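Local coordinates for type C neurotoxin (Clostridium botulinum, PDB 3PME), which probably binds receptors on the neuronal membrane, gangliosides and phospholipid among them, as the receptor-binding domain of a botulinum C/D mosaic neurotoxin, at residues A[70-75]-A[199-204]; A[234-239]-A[272-277]; A[371-376]-A[385-390]. All coordinates share one frame; numbering follows the deposited sequence.

Interaction 1 of 3, residues A[70-75]-A[199-204]; sequences SVSFWI and NIFSKE
Four backbone hydrogen bonds join strand 70-75 to strand 199-201, antiparallel, with Ser-70 facing Phe-201 and Ser-72 facing Asn-199 as the two hydrogen-bonded pairs. The bond from Phe-201 N to Ser-70 O, 2.8 Å long, is nearly straight and stays in the carbonyl plane. Its return partner is less well aimed: Ser-70 N reaches Phe-201 O at 3.1 Å from above the carbonyl plane. At the second pair, Asn-199 N comes to Ser-72 O almost along the C=O axis, at 2.9 Å. Between them, in the non-hydrogen-bonded pair, Val-71 and Ile-200 put their side chains on one face of the sheet, where CG2 of Val-71 lies 4.2 Å from CG1 of Ile-200, a loose apolar touch.

The opposite face carries the serines and the Phe-201 ring. Ser-72 OG takes the crowded position between its own N and carbonyl carbon (chi1 71°), which brings it to the ring edge, 3.5 Å from CE1 of Phe-201. Ser-70 OG stands beside its backbone N (chi1 -55°) and donates to Lys-203 O at 2.7 Å, in the carbonyl plane and on a lone pair. The same hydroxyl receives a hydrogen bond from the N of Leu-205, so one buried side chain grips the chain twice as it turns away after Phe-201. The carboxylate of Glu-204 reaches further, to ND2 of Asn-148.

Strand 68-77 is flanked by 193-201 and, along its other edge, by 141-148, with backbone bonds from Val-71 to Ile-145 and from Phe-73 to Val-143. Strand 6-13 borders 193-201 on its far side, where Ile-200 pairs with Ile-7, so the contact lies in the interior of an antiparallel sheet of the concanavalin-like N-terminal receptor-binding region.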
loop_
_atom_site.group_PDB
_atom_site.type_symbol
_atom_site.label_atom_id
_atom_site.label_comp_id
_atom_site.label_asym_id
_atom_site.label_seq_id
_atom_site.Cartn_x
_atom_site.Cartn_y
_atom_site.Cartn_z
ATOM N N SER A 70 3.508 22.137 -8.003
ATOM C CA SER A 70 3.106 20.747 -7.868
ATOM C C SER A 70 2.947 20.432 -6.390
ATOM O O SER A 70 3.660 20.971 -5.543
ATOM C CB SER A 70 4.129 19.805 -8.498
ATOM O OG SER A 70 4.375 20.152 -9.861
ATOM N N VAL A 71 2.007 19.551 -6.086
ATOM C CA VAL A 71 1.821 19.095 -4.727
ATOM C C VAL A 71 1.889 17.575 -4.786
ATOM O O VAL A 71 1.225 16.973 -5.624
ATOM C CB VAL A 71 0.452 19.530 -4.187
ATOM C CG1 VAL A 71 0.257 18.975 -2.797
ATOM C CG2 VAL A 71 0.321 21.077 -4.208
ATOM N N SER A 72 2.699 16.949 -3.938
ATOM C CA SER A 72 2.751 15.493 -3.918
ATOM C C SER A 72 2.670 14.960 -2.493
ATOM O O SER A 72 3.125 15.601 -1.560
ATOM C CB SER A 72 4.007 14.970 -4.613
ATOM O OG SER A 72 5.173 15.243 -3.850
ATOM N N PHE A 73 2.070 13.785 -2.336
ATOM C CA PHE A 73 1.971 13.134 -1.027
ATOM C C PHE A 73 1.360 11.772 -1.250
ATOM O O PHE A 73 0.776 11.528 -2.303
ATOM C CB PHE A 73 1.061 13.928 -0.080
ATOM C CG PHE A 73 -0.328 14.177 -0.626
ATOM C CD1 PHE A 73 -0.579 15.289 -1.424
ATOM C CD2 PHE A 73 -1.378 13.318 -0.337
ATOM C CE1 PHE A 73 -1.843 15.530 -1.936
ATOM C CE2 PHE A 73 -2.655 13.548 -0.841
ATOM C CZ PHE A 73 -2.892 14.666 -1.656
ATOM N N TRP A 74 1.489 10.882 -0.266
ATOM C CA TRP A 74 0.755 9.622 -0.297
ATOM C C TRP A 74 -0.382 9.728 0.698
ATOM O O TRP A 74 -0.273 10.425 1.705
ATOM C CB TRP A 74 1.650 8.442 0.110
ATOM C CG TRP A 74 2.860 8.276 -0.735
ATOM C CD1 TRP A 74 3.908 9.144 -0.849
ATOM C CD2 TRP A 74 3.161 7.165 -1.584
ATOM N NE1 TRP A 74 4.840 8.641 -1.714
ATOM C CE2 TRP A 74 4.405 7.429 -2.188
ATOM C CE3 TRP A 74 2.500 5.966 -1.887
ATOM C CZ2 TRP A 74 4.998 6.544 -3.087
ATOM C CZ3 TRP A 74 3.094 5.083 -2.775
ATOM C CH2 TRP A 74 4.332 5.375 -3.364
ATOM N N ILE A 75 -1.467 9.012 0.441
ATOM C CA ILE A 75 -2.600 9.016 1.348
ATOM C C ILE A 75 -3.166 7.592 1.481
ATOM O O ILE A 75 -3.054 6.774 0.560
ATOM C CB ILE A 75 -3.678 10.033 0.873
ATOM C CG1 ILE A 75 -4.732 10.290 1.960
ATOM C CG2 ILE A 75 -4.283 9.606 -0.475
ATOM C CD1 ILE A 75 -5.562 11.558 1.702
ATOM N N ASN A 199 4.839 17.252 0.093
ATOM C CA ASN A 199 5.759 18.185 -0.569
ATOM C C ASN A 199 5.014 19.191 -1.436
ATOM O O ASN A 199 4.014 18.856 -2.075
ATOM C CB ASN A 199 6.713 17.435 -1.504
ATOM C CG ASN A 199 7.747 16.625 -0.758
ATOM O OD1 ASN A 199 8.267 17.066 0.253
ATOM N ND2 ASN A 199 8.071 15.447 -1.278
ATOM N N ILE A 200 5.525 20.418 -1.499
ATOM C CA ILE A 200 5.049 21.368 -2.500
ATOM C C ILE A 200 6.247 21.875 -3.287
ATOM O O ILE A 200 7.283 22.161 -2.712
ATOM C CB ILE A 200 4.284 22.539 -1.873
ATOM C CG1 ILE A 200 3.050 22.019 -1.129
ATOM C CG2 ILE A 200 3.858 23.555 -2.966
ATOM C CD1 ILE A 200 2.231 23.079 -0.426
ATOM N N PHE A 201 6.092 21.963 -4.605
ATOM C CA PHE A 201 7.170 22.372 -5.506
ATOM C C PHE A 201 6.749 23.647 -6.223
ATOM O O PHE A 201 5.563 23.847 -6.495
ATOM C CB PHE A 201 7.433 21.285 -6.559
ATOM C CG PHE A 201 7.825 19.949 -5.986
ATOM C CD1 PHE A 201 6.855 19.054 -5.540
ATOM C CD2 PHE A 201 9.159 19.579 -5.915
ATOM C CE1 PHE A 201 7.219 17.825 -5.015
ATOM C CE2 PHE A 201 9.527 18.357 -5.396
ATOM C CZ PHE A 201 8.555 17.475 -4.948
ATOM N N SER A 202 7.723 24.495 -6.540
ATOM C CA SER A 202 7.442 25.763 -7.215
ATOM C C SER A 202 7.562 25.638 -8.728
ATOM O O SER A 202 7.867 26.604 -9.427
ATOM C CB SER A 202 8.402 26.842 -6.725
ATOM O OG SER A 202 9.731 26.464 -7.031
ATOM N N LYS A 203 7.339 24.437 -9.236
ATOM C CA LYS A 203 7.295 24.218 -10.669
ATOM C C LYS A 203 6.316 23.097 -10.958
ATOM O O LYS A 203 5.933 22.349 -10.054
ATOM C CB LYS A 203 8.682 23.856 -11.204
ATOM C CG LYS A 203 9.209 22.541 -10.668
ATOM C CD LYS A 203 10.653 22.294 -11.072
ATOM C CE LYS A 203 10.760 21.604 -12.413
ATOM N NZ LYS A 203 12.177 21.223 -12.684
ATOM N N GLU A 204 5.924 22.985 -12.218
ATOM C CA GLU A 204 5.105 21.892 -12.700
ATOM C C GLU A 204 6.033 20.731 -13.042
ATOM O O GLU A 204 6.824 20.815 -13.980
ATOM C CB GLU A 204 4.327 22.353 -13.940
ATOM C CG GLU A 204 3.536 21.271 -14.631
ATOM C CD GLU A 204 2.880 21.760 -15.907
ATOM O OE1 GLU A 204 2.892 22.988 -16.148
ATOM O OE2 GLU A 204 2.366 20.913 -16.668
#

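Interaction 2 of 3, residues A[234-239]-A[272-277]; sequences DTEYYM and PITIKS
Tyr-238 and Pro-272 lie side by side and point the same way, with CB of Pro-272 over one face of the Tyr-238 ring, toward its rim, and CD beside CE1. That CB makes a CH-pi contact 4.2 Å from the centroid of the Tyr-238 ring. On the same proline, CG meets the end of the extended Glu-236 side chain, 3.6 Å from its OE1; this glutamate also runs alongside Thr-274, its CG packing on the methyl CG2.

The buried flank is apolar. Ile-273 holds CG1 in the crowded position (chi1 56°), so that CG1 comes 3.8 Å from CB of Met-239 and CD1 turns to CB of Tyr-237. The Tyr-237 ring has CD2 near CD1 of Ile-275 and carries CG2 of Thr-235 on one face, while its hydroxyl is hydrogen-bonded to the backbone N of Lys-232.

Asp-234 and Lys-276 instead cross at about a right angle. The lysine bends at chi2 (-71°), and its NZ meets Asp-234 OD1 at 3.0 Å from above the carboxylate plane in a salt bridge; OD2 is held by the N of Tyr-284.

Along the backbone, Tyr-237 and Ile-273 exchange two bonds as a single antiparallel bridge, and Asp-234 N donates to Ile-275 O at 2.9 Å. Thr-235 O and Ile-275 N, 4.4 Å apart, are too distant for a direct bond, and a water spans them, donating to the oxygen and accepting from the N-H. Segment 234-239 is thereby joined to strand 273-277 within the beta-trefoil of the C-terminal receptor-binding region.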
loop_
_atom_site.group_PDB
_atom_site.type_symbol
_atom_site.label_atom_id
_atom_site.label_comp_id
_atom_site.label_asym_id
_atom_site.label_seq_id
_atom_site.Cartn_x
_atom_site.Cartn_y
_atom_site.Cartn_z
ATOM N N ASP A 234 7.382 -11.710 11.820
ATOM C CA ASP A 234 6.506 -11.972 12.988
ATOM C C ASP A 234 5.034 -11.554 12.916
ATOM O O ASP A 234 4.175 -12.165 13.554
ATOM C CB ASP A 234 7.117 -11.407 14.263
ATOM C CG ASP A 234 8.414 -12.056 14.599
ATOM O OD1 ASP A 234 8.388 -13.075 15.332
ATOM O OD2 ASP A 234 9.460 -11.570 14.121
ATOM N N THR A 235 4.729 -10.512 12.169
ATOM C CA THR A 235 3.359 -10.045 12.062
ATOM C C THR A 235 2.502 -11.134 11.427
ATOM O O THR A 235 2.930 -11.823 10.499
ATOM C CB THR A 235 3.297 -8.746 11.216
ATOM O OG1 THR A 235 3.955 -7.699 11.937
ATOM C CG2 THR A 235 1.856 -8.312 10.907
ATOM N N GLU A 236 1.280 -11.285 11.919
ATOM C CA GLU A 236 0.368 -12.238 11.313
ATOM C C GLU A 236 -0.187 -11.674 10.016
ATOM O O GLU A 236 -0.620 -10.519 9.957
ATOM C CB GLU A 236 -0.759 -12.615 12.274
ATOM C CG GLU A 236 -0.238 -13.472 13.417
ATOM C CD GLU A 236 -1.328 -13.999 14.335
ATOM O OE1 GLU A 236 -2.518 -13.764 14.054
ATOM O OE2 GLU A 236 -0.973 -14.662 15.336
ATOM N N TYR A 237 -0.170 -12.501 8.981
ATOM C CA TYR A 237 -0.761 -12.125 7.693
ATOM C C TYR A 237 -1.660 -13.210 7.173
ATOM O O TYR A 237 -1.317 -14.393 7.262
ATOM C CB TYR A 237 0.317 -11.898 6.632
ATOM C CG TYR A 237 1.206 -10.729 6.937
ATOM C CD1 TYR A 237 0.734 -9.425 6.808
ATOM C CD2 TYR A 237 2.516 -10.920 7.343
ATOM C CE1 TYR A 237 1.562 -8.330 7.097
ATOM C CE2 TYR A 237 3.334 -9.849 7.629
ATOM C CZ TYR A 237 2.859 -8.559 7.506
ATOM O OH TYR A 237 3.693 -7.509 7.797
ATOM N N TYR A 238 -2.796 -12.824 6.606
ATOM C CA TYR A 238 -3.551 -13.754 5.783
ATOM C C TYR A 238 -2.901 -13.726 4.420
ATOM O O TYR A 238 -3.018 -12.737 3.669
ATOM C CB TYR A 238 -5.027 -13.366 5.727
ATOM C CG TYR A 238 -5.655 -13.317 7.105
ATOM C CD1 TYR A 238 -6.116 -14.484 7.724
ATOM C CD2 TYR A 238 -5.756 -12.117 7.802
ATOM C CE1 TYR A 238 -6.678 -14.442 8.994
ATOM C CE2 TYR A 238 -6.322 -12.068 9.069
ATOM C CZ TYR A 238 -6.771 -13.235 9.656
ATOM O OH TYR A 238 -7.328 -13.176 10.914
ATOM N N MET A 239 -2.162 -14.785 4.125
ATOM C CA MET A 239 -1.448 -14.894 2.865
ATOM C C MET A 239 -2.413 -15.305 1.762
ATOM O O MET A 239 -3.107 -16.308 1.887
ATOM C CB MET A 239 -0.320 -15.909 2.999
ATOM C CG MET A 239 0.490 -16.112 1.737
ATOM S SD MET A 239 1.843 -17.256 2.093
ATOM C CE MET A 239 2.692 -17.283 0.516
ATOM N N PRO A 272 -3.859 -17.405 9.683
ATOM C CA PRO A 272 -2.791 -16.495 9.280
ATOM C C PRO A 272 -1.433 -17.136 9.478
ATOM O O PRO A 272 -1.254 -17.996 10.358
ATOM C CB PRO A 272 -2.970 -15.299 10.225
ATOM C CG PRO A 272 -3.639 -15.890 11.437
ATOM C CD PRO A 272 -4.566 -16.940 10.889
ATOM N N ILE A 273 -0.491 -16.757 8.631
ATOM C CA ILE A 273 0.897 -17.161 8.789
ATOM C C ILE A 273 1.734 -16.045 9.422
ATOM O O ILE A 273 1.290 -14.897 9.531
ATOM C CB ILE A 273 1.502 -17.628 7.441
ATOM C CG1 ILE A 273 1.383 -16.547 6.349
ATOM C CG2 ILE A 273 0.815 -18.914 6.986
ATOM C CD1 ILE A 273 2.383 -15.404 6.503
ATOM N N THR A 274 2.933 -16.388 9.879
ATOM C CA THR A 274 3.935 -15.382 10.197
ATOM C C THR A 274 5.185 -15.693 9.385
ATOM O O THR A 274 5.385 -16.820 8.943
ATOM C CB THR A 274 4.280 -15.324 11.671
ATOM O OG1 THR A 274 4.780 -16.601 12.078
ATOM C CG2 THR A 274 3.044 -14.980 12.495
ATOM N N ILE A 275 5.997 -14.671 9.140
ATOM C CA ILE A 275 7.202 -14.842 8.342
ATOM C C ILE A 275 8.408 -14.716 9.253
ATOM O O ILE A 275 8.480 -13.798 10.085
ATOM C CB ILE A 275 7.276 -13.800 7.195
ATOM C CG1 ILE A 275 5.992 -13.838 6.366
ATOM C CG2 ILE A 275 8.496 -14.064 6.312
ATOM C CD1 ILE A 275 5.891 -12.706 5.342
ATOM N N LYS A 276 9.334 -15.658 9.121
ATOM C CA LYS A 276 10.530 -15.683 9.948
ATOM C C LYS A 276 11.772 -15.472 9.094
ATOM O O LYS A 276 11.816 -15.870 7.935
ATOM C CB LYS A 276 10.639 -17.024 10.686
ATOM C CG LYS A 276 9.433 -17.375 11.546
ATOM C CD LYS A 276 9.383 -16.482 12.754
ATOM C CE LYS A 276 8.313 -16.909 13.733
ATOM N NZ LYS A 276 8.322 -15.999 14.909
ATOM N N SER A 277 12.780 -14.822 9.664
ATOM C CA SER A 277 14.014 -14.565 8.932
ATOM C C SER A 277 14.950 -15.763 8.988
ATOM O O SER A 277 15.225 -16.285 10.068
ATOM C CB SER A 277 14.725 -13.346 9.512
ATOM O OG SER A 277 15.947 -13.130 8.828
HETATM O O HOH W 1 5.345 -11.994 9.304
#

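Interaction 3 of 3, residues A[371-376]-A[385-390]; sequences DIYKPW and TPVAVT
The tight part of this contact is the apolar side of Tyr-373. Its ring crosses Val-387 obliquely, bringing CE2 to 3.5 Å from CG2 of the valine, a methyl held in the crowded position between N and carbonyl carbon. Further along, the phenol oxygen comes near CG1 of Val-389, and Val-326 of the adjoining strand packs against all three side chains. Pro-375 closes the other end: its CG is 3.4 Å from OG1 of Thr-385, and its CB packs on the threonine methyl CG2. That hydroxyl is hydrogen-bonded to the carbonyl of Ala-383.

Two backbone bonds pair Asp-371 with the buried Thr-385. Thr-385 N donates to Asp-371 O at 2.9 Å, in the carbonyl plane, whereas Asp-371 N reaches Thr-385 O at a longer 3.2 Å from above it. The looser side is that of partly exposed Asp-371, whose carboxylate leads away from 385-390, OD1 accepting from the N of Ile-372, itself exposed.

The short segments 371-373 and 385-389 run at 89° to each other. They belong to strands 366-373 and 383-389, an antiparallel beta hairpin of the beta-trefoil in the C-terminal receptor-binding region.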
loop_
_atom_site.group_PDB
_atom_site.type_symbol
_atom_site.label_atom_id
_atom_site.label_comp_id
_atom_site.label_asym_id
_atom_site.label_seq_id
_atom_site.Cartn_x
_atom_site.Cartn_y
_atom_site.Cartn_z
ATOM N N ASP A 371 -3.001 -22.456 -8.527
ATOM C CA ASP A 371 -3.832 -22.855 -9.661
ATOM C C ASP A 371 -4.630 -24.072 -9.224
ATOM O O ASP A 371 -4.413 -24.608 -8.126
ATOM C CB ASP A 371 -2.947 -23.195 -10.877
ATOM C CG ASP A 371 -3.714 -23.217 -12.219
ATOM O OD1 ASP A 371 -4.950 -23.022 -12.259
ATOM O OD2 ASP A 371 -3.044 -23.441 -13.250
ATOM N N ILE A 372 -5.547 -24.508 -10.083
ATOM C CA ILE A 372 -6.319 -25.721 -9.853
ATOM C C ILE A 372 -5.489 -26.911 -10.327
ATOM O O ILE A 372 -5.202 -27.061 -11.515
ATOM C CB ILE A 372 -7.674 -25.655 -10.605
ATOM C CG1 ILE A 372 -8.500 -24.484 -10.070
ATOM C CG2 ILE A 372 -8.436 -26.959 -10.473
ATOM C CD1 ILE A 372 -9.693 -24.114 -10.945
ATOM N N TYR A 373 -5.072 -27.736 -9.376
ATOM C CA TYR A 373 -4.272 -28.919 -9.655
ATOM C C TYR A 373 -4.938 -30.146 -9.054
ATOM O O TYR A 373 -5.957 -30.043 -8.360
ATOM C CB TYR A 373 -2.882 -28.775 -9.011
ATOM C CG TYR A 373 -1.923 -27.896 -9.786
ATOM C CD1 TYR A 373 -1.249 -28.389 -10.893
ATOM C CD2 TYR A 373 -1.663 -26.586 -9.392
ATOM C CE1 TYR A 373 -0.361 -27.607 -11.604
ATOM C CE2 TYR A 373 -0.762 -25.793 -10.102
ATOM C CZ TYR A 373 -0.125 -26.309 -11.209
ATOM O OH TYR A 373 0.772 -25.542 -11.931
ATOM N N LYS A 374 -4.346 -31.308 -9.317
ATOM C CA LYS A 374 -4.646 -32.524 -8.571
ATOM C C LYS A 374 -3.430 -32.767 -7.682
ATOM O O LYS A 374 -2.488 -33.433 -8.093
ATOM C CB LYS A 374 -4.835 -33.693 -9.536
ATOM C CG LYS A 374 -6.045 -33.545 -10.462
ATOM C CD LYS A 374 -6.028 -34.634 -11.529
ATOM C CE LYS A 374 -7.324 -34.680 -12.300
ATOM N NZ LYS A 374 -7.553 -33.387 -12.965
ATOM N N PRO A 375 -3.429 -32.182 -6.473
ATOM C CA PRO A 375 -2.184 -32.091 -5.692
ATOM C C PRO A 375 -1.840 -33.323 -4.859
ATOM O O PRO A 375 -0.704 -33.389 -4.370
ATOM C CB PRO A 375 -2.445 -30.890 -4.778
ATOM C CG PRO A 375 -3.939 -30.953 -4.536
ATOM C CD PRO A 375 -4.530 -31.415 -5.859
ATOM N N TRP A 376 -2.774 -34.256 -4.679
ATOM C CA TRP A 376 -2.485 -35.471 -3.915
ATOM C C TRP A 376 -2.095 -36.595 -4.856
ATOM O O TRP A 376 -2.844 -36.929 -5.771
ATOM C CB TRP A 376 -3.698 -35.904 -3.084
ATOM C CG TRP A 376 -4.159 -34.885 -2.089
ATOM C CD1 TRP A 376 -3.645 -34.665 -0.843
ATOM C CD2 TRP A 376 -5.223 -33.948 -2.254
ATOM N NE1 TRP A 376 -4.327 -33.653 -0.221
ATOM C CE2 TRP A 376 -5.301 -33.188 -1.067
ATOM C CE3 TRP A 376 -6.124 -33.674 -3.288
ATOM C CZ2 TRP A 376 -6.241 -32.177 -0.889
ATOM C CZ3 TRP A 376 -7.053 -32.677 -3.106
ATOM C CH2 TRP A 376 -7.108 -31.940 -1.914
ATOM N N THR A 385 -4.593 -24.902 -5.261
ATOM C CA THR A 385 -3.395 -25.369 -4.560
ATOM C C THR A 385 -2.248 -24.382 -4.729
ATOM O O THR A 385 -1.964 -23.946 -5.849
ATOM C CB THR A 385 -2.931 -26.733 -5.120
ATOM O OG1 THR A 385 -4.047 -27.638 -5.188
ATOM C CG2 THR A 385 -1.817 -27.333 -4.251
ATOM N N PRO A 386 -1.587 -24.011 -3.619
ATOM C CA PRO A 386 -0.308 -23.308 -3.734
ATOM C C PRO A 386 0.778 -24.352 -3.994
ATOM O O PRO A 386 0.854 -25.354 -3.269
ATOM C CB PRO A 386 -0.131 -22.684 -2.347
ATOM C CG PRO A 386 -0.783 -23.698 -1.410
ATOM C CD PRO A 386 -1.927 -24.326 -2.220
ATOM N N VAL A 387 1.582 -24.132 -5.032
ATOM C CA VAL A 387 2.602 -25.095 -5.441
ATOM C C VAL A 387 3.903 -24.383 -5.760
ATOM O O VAL A 387 3.902 -23.193 -6.066
ATOM C CB VAL A 387 2.170 -25.919 -6.697
ATOM C CG1 VAL A 387 1.024 -26.870 -6.362
ATOM C CG2 VAL A 387 1.801 -24.995 -7.859
ATOM N N ALA A 388 5.008 -25.120 -5.695
ATOM C CA ALA A 388 6.295 -24.637 -6.174
ATOM C C ALA A 388 6.563 -25.284 -7.530
ATOM O O ALA A 388 6.522 -26.513 -7.650
ATOM C CB ALA A 388 7.393 -25.009 -5.177
ATOM N N VAL A 389 6.802 -24.474 -8.558
ATOM C CA VAL A 389 7.041 -25.029 -9.895
ATOM C C VAL A 389 8.407 -24.659 -10.467
ATOM O O VAL A 389 8.926 -23.562 -10.235
ATOM C CB VAL A 389 5.943 -24.615 -10.914
ATOM C CG1 VAL A 389 4.568 -24.834 -10.320
ATOM C CG2 VAL A 389 6.101 -23.165 -11.336
ATOM N N THR A 390 8.985 -25.570 -11.244
ATOM C CA THR A 390 10.229 -25.264 -11.943
ATOM C C THR A 390 9.944 -24.701 -13.332
ATOM O O THR A 390 8.796 -24.689 -13.785
ATOM C CB THR A 390 11.122 -26.513 -12.109
ATOM O OG1 THR A 390 10.479 -27.443 -12.992
ATOM C CG2 THR A 390 11.399 -27.179 -10.762
#

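From the N terminus, interaction 1 comes first and closes the longest loop, 123 residues that include much of the strand content of the N-terminal receptor-binding region. The chain then passes through helix 207-218 before interaction 2 closes a loop of 32 residues, and interaction 3 finally closes a hairpin with eight residues between its segments. The three follow in series, none enclosing or crossing another. Interaction 1 lies on the opposite side of the chain's centre from the others, its centre 35 Å from that of interaction 2. Interaction 2 ties the two-stranded pair 238-241/403-406 to the sheet containing 273-277, which also holds the hairpin of interaction 3; their nearest atoms are about 7 Å apart.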